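Local structure of transcriptional regulator, LacI family (Lactobacillus brevis, 3JY6) at residues A15-Y20 and G40-A45. The protein probably acts as a DNA-binding transcription regulator of the LacI family, this part of it having the periplasmic-binding-protein fold. Sequence-based numbering, arbitrary orientation.
Sequences ANIDDY and GVLFDA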
ATOM      1  N   ALA A  15      -0.583  -4.632  11.252  1.00 16.85           N
ATOM      2  CA  ALA A  15      -1.982  -5.028  11.265  1.00 17.30           C
ATOM      3  C   ALA A  15      -2.444  -5.522   9.898  1.00 15.75           C
ATOM      4  O   ALA A  15      -3.095  -6.553   9.788  1.00 17.83           O
ATOM      5  CB  ALA A  15      -2.849  -3.836  11.740  1.00 16.70           C
ATOM      6  N   ASN A  16      -2.091  -4.795   8.848  1.00 16.66           N
ATOM      7  CA  ASN A  16      -2.487  -5.178   7.490  1.00 17.59           C
ATOM      8  C   ASN A  16      -1.590  -4.441   6.488  1.00 18.07           C
ATOM      9  O   ASN A  16      -1.516  -3.212   6.496  1.00 14.92           O
ATOM     10  CB  ASN A  16      -3.951  -4.801   7.252  1.00 19.92           C
ATOM     11  CG  ASN A  16      -4.514  -5.408   5.979  1.00 21.30           C
ATOM     12  OD1 ASN A  16      -3.785  -5.666   5.017  1.00 21.88           O
ATOM     13  ND2 ASN A  16      -5.824  -5.623   5.963  1.00 21.33           N
ATOM     14  N   ILE A  17      -0.897  -5.177   5.630  1.00 17.62           N
ATOM     15  CA  ILE A  17      -0.035  -4.497   4.685  1.00 20.03           C
ATOM     16  C   ILE A  17      -0.770  -3.655   3.642  1.00 20.31           C
ATOM     17  O   ILE A  17      -0.137  -2.886   2.928  1.00 18.89           O
ATOM     18  CB  ILE A  17       0.926  -5.473   3.965  1.00 20.83           C
ATOM     19  CG1 ILE A  17       0.144  -6.596   3.288  1.00 18.90           C
ATOM     20  CG2 ILE A  17       1.950  -6.007   4.964  1.00 20.73           C
ATOM     21  CD1 ILE A  17       1.016  -7.448   2.409  1.00 22.26           C
ATOM     22  N   ASP A  18      -2.093  -3.789   3.550  1.00 23.02           N
ATOM     23  CA  ASP A  18      -2.851  -2.972   2.594  1.00 25.96           C
ATOM     24  C   ASP A  18      -2.872  -1.522   3.049  1.00 24.21           C
ATOM     25  O   ASP A  18      -3.172  -0.631   2.262  1.00 25.04           O
ATOM     26  CB  ASP A  18      -4.297  -3.438   2.470  1.00 30.20           C
ATOM     27  CG  ASP A  18      -4.422  -4.763   1.770  1.00 36.95           C
ATOM     28  OD1 ASP A  18      -3.737  -4.971   0.734  1.00 40.66           O
ATOM     29  OD2 ASP A  18      -5.222  -5.598   2.251  1.00 38.65           O
ATOM     30  N   ASP A  19      -2.581  -1.299   4.328  1.00 22.37           N
ATOM     31  CA  ASP A  19      -2.570   0.051   4.875  1.00 21.80           C
ATOM     32  C   ASP A  19      -1.252   0.733   4.541  1.00 20.46           C
ATOM     33  O   ASP A  19      -0.184   0.239   4.892  1.00 20.01           O
ATOM     34  CB  ASP A  19      -2.745   0.048   6.405  1.00 21.66           C
ATOM     35  CG  ASP A  19      -4.031  -0.628   6.856  1.00 24.01           C
ATOM     36  OD1 ASP A  19      -4.998  -0.660   6.065  1.00 25.59           O
ATOM     37  OD2 ASP A  19      -4.087  -1.116   8.010  1.00 23.80           O
ATOM     38  N   TYR A  20      -1.336   1.872   3.867  1.00 19.51           N
ATOM     39  CA  TYR A  20      -0.149   2.637   3.510  1.00 17.87           C
ATOM     40  C   TYR A  20       0.634   2.954   4.793  1.00 16.41           C
ATOM     41  O   TYR A  20       1.864   3.015   4.779  1.00 14.59           O
ATOM     42  CB  TYR A  20      -0.586   3.922   2.808  1.00 20.25           C
ATOM     43  CG  TYR A  20       0.508   4.931   2.548  1.00 22.09           C
ATOM     44  CD1 TYR A  20       1.351   4.824   1.439  1.00 25.01           C
ATOM     45  CD2 TYR A  20       0.675   6.023   3.393  1.00 25.80           C
ATOM     46  CE1 TYR A  20       2.323   5.783   1.181  1.00 25.54           C
ATOM     47  CE2 TYR A  20       1.644   6.986   3.145  1.00 26.82           C
ATOM     48  CZ  TYR A  20       2.462   6.861   2.036  1.00 28.11           C
ATOM     49  OH  TYR A  20       3.416   7.827   1.782  1.00 32.67           O
ATOM     50  N   GLY A  40      15.120  -5.339   8.647  1.00 16.04           N
ATOM     51  CA  GLY A  40      13.714  -5.444   8.980  1.00 13.69           C
ATOM     52  C   GLY A  40      13.072  -6.499   8.098  1.00 14.78           C
ATOM     53  O   GLY A  40      13.390  -6.620   6.912  1.00 16.54           O
ATOM     54  N   VAL A  41      12.179  -7.279   8.688  1.00 13.89           N
ATOM     55  CA  VAL A  41      11.465  -8.325   7.986  1.00 13.72           C
ATOM     56  C   VAL A  41       9.987  -8.033   8.230  1.00 14.59           C
ATOM     57  O   VAL A  41       9.568  -7.907   9.382  1.00 14.23           O
ATOM     58  CB  VAL A  41      11.815  -9.703   8.573  1.00 15.41           C
ATOM     59  CG1 VAL A  41      10.968 -10.760   7.920  1.00 14.53           C
ATOM     60  CG2 VAL A  41      13.317 -10.007   8.378  1.00 17.34           C
ATOM     61  N   LEU A  42       9.197  -7.951   7.162  1.00 12.75           N
ATOM     62  CA  LEU A  42       7.780  -7.631   7.301  1.00 14.19           C
ATOM     63  C   LEU A  42       6.833  -8.826   7.335  1.00 14.09           C
ATOM     64  O   LEU A  42       6.881  -9.718   6.478  1.00 11.69           O
ATOM     65  CB  LEU A  42       7.356  -6.656   6.194  1.00 15.03           C
ATOM     66  CG  LEU A  42       5.951  -6.028   6.240  1.00 16.78           C
ATOM     67  CD1 LEU A  42       5.687  -5.344   7.583  1.00 15.40           C
ATOM     68  CD2 LEU A  42       5.855  -4.982   5.122  1.00 16.46           C
ATOM     69  N   PHE A  43       5.973  -8.828   8.347  1.00 12.84           N
ATOM     70  CA  PHE A  43       4.985  -9.879   8.539  1.00 15.46           C
ATOM     71  C   PHE A  43       3.620  -9.198   8.485  1.00 15.91           C
ATOM     72  O   PHE A  43       3.437  -8.116   9.054  1.00 13.77           O
ATOM     73  CB  PHE A  43       5.164 -10.546   9.914  1.00 16.13           C
ATOM     74  CG  PHE A  43       6.385 -11.426  10.017  1.00 16.51           C
ATOM     75  CD1 PHE A  43       6.312 -12.782   9.712  1.00 18.55           C
ATOM     76  CD2 PHE A  43       7.614 -10.890  10.396  1.00 15.03           C
ATOM     77  CE1 PHE A  43       7.450 -13.597   9.779  1.00 18.33           C
ATOM     78  CE2 PHE A  43       8.753 -11.692  10.464  1.00 16.62           C
ATOM     79  CZ  PHE A  43       8.670 -13.049  10.153  1.00 17.31           C
ATOM     80  N   ASP A  44       2.668  -9.853   7.827  1.00 15.14           N
ATOM     81  CA  ASP A  44       1.316  -9.330   7.661  1.00 14.99           C
ATOM     82  C   ASP A  44       0.296 -10.089   8.529  1.00 15.69           C
ATOM     83  O   ASP A  44       0.004 -11.254   8.288  1.00 14.52           O
ATOM     84  CB  ASP A  44       0.952  -9.414   6.167  1.00 16.04           C
ATOM     85  CG  ASP A  44      -0.488  -9.044   5.873  1.00 17.53           C
ATOM     86  OD1 ASP A  44      -1.035  -8.120   6.517  1.00 17.09           O
ATOM     87  OD2 ASP A  44      -1.066  -9.681   4.961  1.00 21.08           O
ATOM     88  N   ALA A  45      -0.236  -9.421   9.548  1.00 16.80           N
ATOM     89  CA  ALA A  45      -1.225 -10.046  10.424  1.00 19.00           C
ATOM     90  C   ALA A  45      -2.543 -10.242   9.660  1.00 20.38           C
ATOM     91  O   ALA A  45      -3.404 -11.032  10.067  1.00 20.43           O
ATOM     92  CB  ALA A  45      -1.436  -9.198  11.665  1.00 16.32           C
TER
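Ile17 and Asp44 meet with their side chains crossing at about a right angle, where the loop after strand 9-14 passes the C-terminal end of strand 39-44, the two being the parallel strands of a beta-alpha-beta crossover through helix 20-34, in the periplasmic-binding-protein fold. In Asp44, CG lies anti to the backbone N, which carries the carboxylate toward the loop. There OD1 accepts a hydrogen bond from Ile17 N at 3.1 Å, the N-H coming from above the carboxylate plane, 57° out of it. Ile17 lies against the same acid: its CG1 is 3.6 Å from Asp44 CG. Its CG2 sits 3.7 Å from Asp44 CB. The same CG2 also packs on Leu42 CD2 (4.0 Å). A branched isoleucine suits this place, since one branch covers the carboxylate and the other fills in beside the leucine. An aspartate suits its own because its two oxygens serve two partners: OD2 forms a salt bridge with Lys27 of the second subunit, whose NZ also bonds to Asn16 OD1, so the contact belongs to the dimer interface. An alanine in place of Asp44 would probably leave Ile17 N and that lysine each without this acceptor, and open a gap beside CG1 of the isoleucine. Asn16 runs alongside Asp44, pointing the same way, with amide and carboxylate planes 36° apart. An asparagine suits the Asx turn at the start of the type I turn from Asn16 to Asp19, its short side chain carrying a carbonyl oxygen to the N-H two residues on: OD1 accepts from Asp18 N at 2.9 Å, the donor standing 43° out of the carbonyl plane.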